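Local coordinates for protein acetylglutamate kinase (Streptococcus mutans, PDB 3L86) that catalyses the ATP-dependent phosphorylation of N-acetyl-L-glutamate, giving N-acetyl-L-glutamyl 5-phosphate, a step of arginine biosynthesis, at residues Ile41-Gly44 with Gly45-Gln49; Ala199-Ala203 with Leu204-Lys208; Ala240-Ala244 with Gly245-Lys249. All blocks are in the same frame, centred on the assembly; numbering follows the deposited sequence.

Contact 1: residues Ile41-Gly44 with Gly45-Gln49; sequences IKIG and GVASQ. With ADP (adenosine-5'-diphosphate), chain B.
S48 folds back onto I43 and G44 where strand 38-43 ends in a tight turn. Its CB does the touching. On one side it meets the CG2 methyl of I43 at 3.6 Å, and it also lies close to the carbonyl oxygen of G44. One atom further on, OG donates to the carbonyl of G45, with OG and O 2.9 Å apart. Chi1 of 74° places OG between the backbone N and the carbonyl carbon, which turns it back toward G45. Q49 NE2 donates to the same OG at 3.2 Å, with OG slightly out of the amide plane. The hydroxyl is therefore gripped by two bonds, one given and one received.

The backbone closes the turn. S48 N bonds to G44 O at 3.1 Å, and A47 CB packs loosely on I43 CG2. In I43, chi1 of -57° sets CG1 beside the backbone N and leaves CG2 anti to it, on the side of the turn. Around the contact, V115 and L119 of helix 101-125 pack against S48, and F55 of helix 53-64 packs against I43.

The beta-phosphate of ADP lies beside the two glycines. G45 N makes a weak hydrogen bond to O3B at 3.3 Å, and G44 CA comes within 3.6 Å of O2B. K42 bends at chi2, chi3 and chi4, and its NZ stands 3.7 Å from O1B. K42 is a predicted transition-state stabiliser. The two glycines let the beta-phosphate approach the backbone, and the nearby lysine is consistent with stabilising negative charge there.

Contact 2: residues Ala199-Ala203 with Leu204-Lys208; sequences AVAVA and LAADK
A201 and A206 meet where helix 193-203 ends in a Schellman motif. A205 is the first residue to leave helical angles, and its phi is positive (46°).

The backbone bonds define the motif. A206 N reaches back to A201 O at 3.0 Å, almost straight at 177° and in the carbonyl plane. A205 N bonds to V202 O, also at 3.0 Å, but it sits well above that carbonyl plane and not on a lone pair. Before these two, L204 N makes a normal helical bond to V200 O at 3.0 Å. The carbonyls of the last turn, from V200 to V202, thus each receive an amide from L204-A206.

Two apolar pairs accompany the bonds. The CB atoms of A201 and A206 lie 4.4 Å apart, the hydrophobic pair that commonly accompanies a Schellman motif. L204 lies along the helix: its CG is anti to the carbonyl carbon (chi1 -58°), which carries CD1 alongside V200. CD1 comes within 4.2 Å of V200 CG1. V200, L204 and A206 face the central sheet, where V200 touches V40, V70 and V72, L204 touches V70, and A206 touches I38 and V40.

Polar contacts lead out of the turn. K36 NZ donates to L204 O, and D207 OD1 accepts a hydrogen bond from I38 N. The chain then enters strand 208-212, which runs parallel to strand 38-43. The motif therefore turns the chain from a helix packed on the sheet into a strand of that same sheet.

At the turn itself, A206 CB lies 3.7 Å from A201 O, the carbonyl that its own N-H binds.

Contact 3: residues Ala240-Ala244 with Gly245-Lys249; sequences AVITA and GMIPK. With ADP (adenosine-5'-diphosphate), chain B.
M246 lies across one face of the adenine of ADP, over both of its rings, next to I242, which it touches across the turn. M246 CB lies over the five-membered ring, 3.6 Å from C4. CG lies over the middle of the pyrimidine ring, and CE under its C2-N3 edge, 3.5 Å from C2. CG stands anti to the backbone N (chi1 -179°). Bends at chi2 and chi3 then bring CE back to the C2-N3 edge. I242 CG1 approaches N6 from the same face.

The edges are read by the backbone of the loop. N6 donates to V241 O at 3.0 Å. T243 N donates to N7 at 3.2 Å, nearly straight at 176°. T243 OG1 sits close by C8 and N7, at the edge of the ring.

Behind the adenine the loop turns into helix 246-258. T243 to M246 form a type II' beta turn, with A244 at positive phi, closed by M246 N to T243 O at 3.2 Å. I247 N then bonds to A244 O at 3.0 Å, from above the carbonyl plane. P248 CD also packs on that oxygen. I242 CG2 fits between M246 CG, 3.7 Å away, and I247 CG1. Outside the two segments V218 touches I242, and V215 touches M246.

One turn along the helix K249 bends at chi3 and chi4 to reach the phosphates. NZ bonds to O1B of the beta-phosphate at 2.9 Å and forms a salt bridge with D194. K249 is a predicted transition-state stabiliser. The whole arrangement is the nucleotide site of an amino acid kinase: loop backbone reads the adenine edge, and the helix that follows brings a lysine to the beta-phosphate.

How the contacts relate
The three contacts come in series along the chain, all within the amino acid kinase fold. Contact 1 ends strand 38-43, and contact 2 leads into strand 208-212, its parallel neighbour in the main sheet. Their centres are about 19 Å apart and they do not touch. Contact 3 leads into helix 246-258, and its centre lies about 17 Å from that of contact 1 and about 22 Å from that of contact 2. Contacts 1 and 3 meet at ADP, where K42 NZ and K249 NZ lie 3.6 Å apart beside the beta-phosphate. They hold the phosphate end of ADP from two parts of the fold, while contact 2 is structural, at the far end of the helix that carries D194.

Contact 1: residues Ile41-Gly44 with Gly45-Gln49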
loop_
_atom_site.group_PDB
_atom_site.type_symbol
_atom_site.label_atom_id
_atom_site.label_comp_id
_atom_site.label_asym_id
_atom_site.label_seq_id
_atom_site.Cartn_x
_atom_site.Cartn_y
_atom_site.Cartn_z
ATOM N N ILE A 41 -0.711 -1.125 7.855
ATOM C CA ILE A 41 0.609 -0.580 7.444
ATOM C C ILE A 41 0.881 -0.872 5.964
ATOM O O ILE A 41 1.035 -2.033 5.574
ATOM C CB ILE A 41 1.724 -1.177 8.286
ATOM C CG1 ILE A 41 1.436 -0.853 9.772
ATOM C CG2 ILE A 41 3.152 -0.642 7.871
ATOM C CD1 ILE A 41 1.731 -1.971 10.735
ATOM N N LYS A 42 0.983 0.184 5.153
ATOM C CA LYS A 42 1.357 0.040 3.741
ATOM C C LYS A 42 2.857 0.378 3.589
ATOM O O LYS A 42 3.345 1.404 4.080
ATOM C CB LYS A 42 0.478 0.996 2.925
ATOM C CG LYS A 42 0.477 0.842 1.385
ATOM C CD LYS A 42 1.832 1.059 0.719
ATOM C CE LYS A 42 2.293 2.504 0.589
ATOM N NZ LYS A 42 3.059 2.525 -0.770
ATOM N N ILE A 43 3.606 -0.491 2.941
ATOM C CA ILE A 43 5.082 -0.345 2.854
ATOM C C ILE A 43 5.467 -0.154 1.367
ATOM O O ILE A 43 5.154 -1.049 0.520
ATOM C CB ILE A 43 5.837 -1.596 3.535
ATOM C CG1 ILE A 43 5.421 -1.786 4.979
ATOM C CG2 ILE A 43 7.403 -1.425 3.548
ATOM C CD1 ILE A 43 5.636 -3.211 5.535
ATOM N N GLY A 44 6.130 0.989 1.034
ATOM C CA GLY A 44 6.597 1.294 -0.377
ATOM C C GLY A 44 7.780 0.484 -0.923
ATOM O O GLY A 44 8.342 -0.330 -0.225
ATOM N N GLY A 45 8.159 0.678 -2.185
ATOM C CA GLY A 45 9.248 -0.135 -2.797
ATOM C C GLY A 45 10.596 -0.029 -2.071
ATOM O O GLY A 45 11.105 -1.015 -1.494
ATOM N N VAL A 46 11.180 1.174 -2.101
ATOM C CA VAL A 46 12.466 1.436 -1.405
ATOM C C VAL A 46 12.362 1.101 0.120
ATOM O O VAL A 46 13.233 0.427 0.719
ATOM C CB VAL A 46 12.937 2.903 -1.688
ATOM C CG1 VAL A 46 14.132 3.329 -0.791
ATOM C CG2 VAL A 46 13.320 3.083 -3.198
ATOM N N ALA A 47 11.291 1.578 0.745
ATOM C CA ALA A 47 11.091 1.471 2.189
ATOM C C ALA A 47 11.156 0.014 2.637
ATOM O O ALA A 47 11.658 -0.281 3.742
ATOM C CB ALA A 47 9.742 2.091 2.561
ATOM N N SER A 48 10.654 -0.901 1.803
ATOM C CA SER A 48 10.690 -2.320 2.200
ATOM C C SER A 48 12.073 -2.984 2.158
ATOM O O SER A 48 12.211 -4.121 2.658
ATOM C CB SER A 48 9.714 -3.138 1.357
ATOM O OG SER A 48 10.201 -3.313 0.060
ATOM N N GLN A 49 13.082 -2.280 1.593
ATOM C CA GLN A 49 14.419 -2.838 1.420
ATOM C C GLN A 49 15.379 -2.309 2.488
ATOM O O GLN A 49 16.556 -2.649 2.490
ATOM C CB GLN A 49 14.989 -2.516 0.019
ATOM C CG GLN A 49 14.118 -2.912 -1.188
ATOM C CD GLN A 49 13.935 -4.419 -1.354
ATOM O OE1 GLN A 49 14.900 -5.173 -1.525
ATOM N NE2 GLN A 49 12.669 -4.873 -1.293
HETATM P PB ADP B . 6.385 4.702 -2.776
HETATM O O1B ADP B . 4.932 4.626 -3.146
HETATM O O2B ADP B . 6.669 4.780 -1.269
HETATM O O3B ADP B . 7.159 3.595 -3.401
HETATM P PA ADP B . 6.563 6.967 -4.705
HETATM O O1A ADP B . 7.791 7.397 -5.498
HETATM O O2A ADP B . 5.449 6.318 -5.476
HETATM O O3A ADP B . 7.013 6.066 -3.395
HETATM O "O5'" ADP B . 6.058 8.328 -3.996
HETATM C "C5'" ADP B . 6.971 9.046 -3.128
HETATM C "C4'" ADP B . 7.659 10.177 -3.949
HETATM O "O4'" ADP B . 6.772 11.249 -4.331
HETATM C "C3'" ADP B . 8.801 10.890 -3.208
HETATM O "O3'" ADP B . 9.963 10.072 -3.298
HETATM C "C2'" ADP B . 8.998 12.162 -4.022
HETATM O "O2'" ADP B . 9.939 11.850 -5.043
HETATM C "C1'" ADP B . 7.665 12.343 -4.745
HETATM N N9 ADP B . 7.025 13.632 -4.370
HETATM C C8 ADP B . 6.423 14.457 -5.274
HETATM N N7 ADP B . 5.897 15.533 -4.630
HETATM C C5 ADP B . 6.198 15.401 -3.315
HETATM C C6 ADP B . 5.991 16.184 -2.101
HETATM N N6 ADP B . 5.266 17.334 -2.133
HETATM N N1 ADP B . 6.442 15.693 -0.914
HETATM C C2 ADP B . 7.116 14.556 -0.840
HETATM N N3 ADP B . 7.352 13.790 -1.905
HETATM C C4 ADP B . 6.942 14.158 -3.155
#

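Contact 2: residues Ala199-Ala203 with Leu204-Lys208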
loop_
_atom_site.group_PDB
_atom_site.type_symbol
_atom_site.label_atom_id
_atom_site.label_comp_id
_atom_site.label_asym_id
_atom_site.label_seq_id
_atom_site.Cartn_x
_atom_site.Cartn_y
_atom_site.Cartn_z
ATOM N N ALA A 199 -8.683 0.836 0.435
ATOM C CA ALA A 199 -9.775 -0.134 0.418
ATOM C C ALA A 199 -9.734 -1.089 1.621
ATOM O O ALA A 199 -10.761 -1.386 2.279
ATOM C CB ALA A 199 -9.696 -0.921 -0.914
ATOM N N VAL A 200 -8.522 -1.548 1.938
ATOM C CA VAL A 200 -8.333 -2.433 3.059
ATOM C C VAL A 200 -8.638 -1.735 4.388
ATOM O O VAL A 200 -9.420 -2.297 5.233
ATOM C CB VAL A 200 -6.898 -2.989 3.072
ATOM C CG1 VAL A 200 -6.652 -3.808 4.329
ATOM C CG2 VAL A 200 -6.633 -3.811 1.730
ATOM N N ALA A 201 -8.054 -0.538 4.593
ATOM C CA ALA A 201 -8.292 0.251 5.853
ATOM C C ALA A 201 -9.802 0.563 6.064
ATOM O O ALA A 201 -10.362 0.470 7.195
ATOM C CB ALA A 201 -7.450 1.586 5.803
ATOM N N VAL A 202 -10.459 0.981 4.976
ATOM C CA VAL A 202 -11.890 1.298 5.024
ATOM C C VAL A 202 -12.740 0.033 5.287
ATOM O O VAL A 202 -13.584 0.032 6.197
ATOM C CB VAL A 202 -12.368 2.093 3.773
ATOM C CG1 VAL A 202 -13.919 2.318 3.853
ATOM C CG2 VAL A 202 -11.575 3.369 3.657
ATOM N N ALA A 203 -12.493 -1.055 4.535
ATOM C CA ALA A 203 -13.220 -2.330 4.790
ATOM C C ALA A 203 -13.134 -2.829 6.246
ATOM O O ALA A 203 -14.092 -3.391 6.765
ATOM C CB ALA A 203 -12.733 -3.485 3.828
ATOM N N LEU A 204 -11.955 -2.737 6.867
ATOM C CA LEU A 204 -11.813 -3.131 8.284
ATOM C C LEU A 204 -12.227 -2.083 9.338
ATOM O O LEU A 204 -12.180 -2.357 10.535
ATOM C CB LEU A 204 -10.372 -3.557 8.559
ATOM C CG LEU A 204 -9.896 -4.729 7.668
ATOM C CD1 LEU A 204 -8.451 -5.075 7.923
ATOM C CD2 LEU A 204 -10.815 -5.951 7.923
ATOM N N ALA A 205 -12.640 -0.899 8.898
ATOM C CA ALA A 205 -12.832 0.231 9.818
ATOM C C ALA A 205 -11.612 0.338 10.757
ATOM O O ALA A 205 -11.766 0.308 11.998
ATOM C CB ALA A 205 -14.122 0.074 10.634
ATOM N N ALA A 206 -10.416 0.480 10.169
ATOM C CA ALA A 206 -9.158 0.622 10.960
ATOM C C ALA A 206 -9.077 1.897 11.824
ATOM O O ALA A 206 -9.681 2.894 11.500
ATOM C CB ALA A 206 -7.906 0.532 10.026
ATOM N N ASP A 207 -8.348 1.834 12.954
ATOM C CA ASP A 207 -8.069 3.022 13.750
ATOM C C ASP A 207 -7.183 3.974 12.993
ATOM O O ASP A 207 -7.356 5.188 13.113
ATOM C CB ASP A 207 -7.337 2.663 15.070
ATOM C CG ASP A 207 -8.173 1.783 15.980
ATOM O OD1 ASP A 207 -7.630 0.939 16.713
ATOM O OD2 ASP A 207 -9.408 1.901 15.956
ATOM N N LYS A 208 -6.216 3.438 12.236
ATOM C CA LYS A 208 -5.180 4.251 11.615
ATOM C C LYS A 208 -4.553 3.523 10.403
ATOM O O LYS A 208 -4.422 2.284 10.400
ATOM C CB LYS A 208 -4.061 4.505 12.653
ATOM C CG LYS A 208 -2.885 5.356 12.119
ATOM C CD LYS A 208 -1.871 5.655 13.224
ATOM C CE LYS A 208 -0.915 6.761 12.807
ATOM N NZ LYS A 208 0.041 7.045 13.926
#

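Contact 3: residues Ala240-Ala244 with Gly245-Lys249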
loop_
_atom_site.group_PDB
_atom_site.type_symbol
_atom_site.label_atom_id
_atom_site.label_comp_id
_atom_site.label_asym_id
_atom_site.label_seq_id
_atom_site.Cartn_x
_atom_site.Cartn_y
_atom_site.Cartn_z
ATOM N N ALA A 240 0.384 22.307 -7.791
ATOM C CA ALA A 240 1.509 21.376 -8.016
ATOM C C ALA A 240 2.678 21.378 -6.996
ATOM O O ALA A 240 3.802 21.061 -7.355
ATOM C CB ALA A 240 2.030 21.456 -9.467
ATOM N N VAL A 241 2.389 21.710 -5.745
ATOM C CA VAL A 241 3.238 21.339 -4.595
ATOM C C VAL A 241 3.512 19.804 -4.584
ATOM O O VAL A 241 4.651 19.331 -4.349
ATOM C CB VAL A 241 2.507 21.687 -3.275
ATOM C CG1 VAL A 241 3.282 21.200 -2.065
ATOM C CG2 VAL A 241 2.214 23.199 -3.169
ATOM N N ILE A 242 2.436 19.034 -4.805
ATOM C CA ILE A 242 2.475 17.557 -4.829
ATOM C C ILE A 242 2.440 16.973 -6.217
ATOM O O ILE A 242 1.464 17.193 -6.934
ATOM C CB ILE A 242 1.268 16.990 -4.049
ATOM C CG1 ILE A 242 1.371 17.445 -2.596
ATOM C CG2 ILE A 242 1.163 15.442 -4.258
ATOM C CD1 ILE A 242 0.223 17.031 -1.723
ATOM N N THR A 243 3.465 16.213 -6.610
ATOM C CA THR A 243 3.534 15.618 -7.950
ATOM C C THR A 243 3.851 14.116 -7.940
ATOM O O THR A 243 4.077 13.550 -6.884
ATOM C CB THR A 243 4.690 16.292 -8.756
ATOM O OG1 THR A 243 5.881 16.258 -7.950
ATOM C CG2 THR A 243 4.345 17.772 -9.106
ATOM N N ALA A 244 3.882 13.473 -9.111
ATOM C CA ALA A 244 4.311 12.060 -9.249
ATOM C C ALA A 244 3.626 11.059 -8.249
ATOM O O ALA A 244 2.421 11.179 -7.959
ATOM C CB ALA A 244 5.920 11.933 -9.196
ATOM N N GLY A 245 4.381 10.079 -7.725
ATOM C CA GLY A 245 3.790 9.093 -6.802
ATOM C C GLY A 245 3.151 9.645 -5.543
ATOM O O GLY A 245 2.415 8.908 -4.861
ATOM N N MET A 246 3.434 10.906 -5.185
ATOM C CA MET A 246 2.843 11.467 -3.956
ATOM C C MET A 246 1.401 11.923 -4.207
ATOM O O MET A 246 0.680 12.174 -3.253
ATOM C CB MET A 246 3.681 12.589 -3.309
ATOM C CG MET A 246 3.112 13.211 -1.977
ATOM S SD MET A 246 3.061 12.070 -0.538
ATOM C CE MET A 246 4.842 11.986 -0.188
ATOM N N ILE A 247 1.014 11.980 -5.491
ATOM C CA ILE A 247 -0.367 12.186 -5.913
ATOM C C ILE A 247 -1.323 11.025 -5.499
ATOM O O ILE A 247 -2.223 11.233 -4.716
ATOM C CB ILE A 247 -0.484 12.448 -7.450
ATOM C CG1 ILE A 247 0.327 13.707 -7.816
ATOM C CG2 ILE A 247 -1.950 12.630 -7.848
ATOM C CD1 ILE A 247 -0.273 14.472 -8.984
ATOM N N PRO A 248 -1.130 9.829 -6.025
ATOM C CA PRO A 248 -1.986 8.733 -5.473
ATOM C C PRO A 248 -1.840 8.549 -3.952
ATOM O O PRO A 248 -2.839 8.257 -3.274
ATOM C CB PRO A 248 -1.545 7.492 -6.279
ATOM C CG PRO A 248 -0.154 7.903 -6.859
ATOM C CD PRO A 248 -0.142 9.361 -7.015
ATOM N N LYS A 249 -0.637 8.754 -3.376
ATOM C CA LYS A 249 -0.476 8.660 -1.875
ATOM C C LYS A 249 -1.376 9.609 -1.064
ATOM O O LYS A 249 -2.066 9.186 -0.123
ATOM C CB LYS A 249 1.027 8.804 -1.452
ATOM C CG LYS A 249 1.440 8.119 -0.129
ATOM C CD LYS A 249 3.013 8.169 0.107
ATOM C CE LYS A 249 3.697 7.613 -1.153
ATOM N NZ LYS A 249 3.374 6.077 -1.234
HETATM P PB ADP B . 6.385 4.702 -2.776
HETATM O O1B ADP B . 4.932 4.626 -3.146
HETATM O O2B ADP B . 6.669 4.780 -1.269
HETATM O O3B ADP B . 7.159 3.595 -3.401
HETATM P PA ADP B . 6.563 6.967 -4.705
HETATM O O1A ADP B . 7.791 7.397 -5.498
HETATM O O2A ADP B . 5.449 6.318 -5.476
HETATM O O3A ADP B . 7.013 6.066 -3.395
HETATM O "O5'" ADP B . 6.058 8.328 -3.996
HETATM C "C5'" ADP B . 6.971 9.046 -3.128
HETATM C "C4'" ADP B . 7.659 10.177 -3.949
HETATM O "O4'" ADP B . 6.772 11.249 -4.331
HETATM C "C3'" ADP B . 8.801 10.890 -3.208
HETATM O "O3'" ADP B . 9.963 10.072 -3.298
HETATM C "C2'" ADP B . 8.998 12.162 -4.022
HETATM O "O2'" ADP B . 9.939 11.850 -5.043
HETATM C "C1'" ADP B . 7.665 12.343 -4.745
HETATM N N9 ADP B . 7.025 13.632 -4.370
HETATM C C8 ADP B . 6.423 14.457 -5.274
HETATM N N7 ADP B . 5.897 15.533 -4.630
HETATM C C5 ADP B . 6.198 15.401 -3.315
HETATM C C6 ADP B . 5.991 16.184 -2.101
HETATM N N6 ADP B . 5.266 17.334 -2.133
HETATM N N1 ADP B . 6.442 15.693 -0.914
HETATM C C2 ADP B . 7.116 14.556 -0.840
HETATM N N3 ADP B . 7.352 13.790 -1.905
HETATM C C4 ADP B . 6.942 14.158 -3.155
#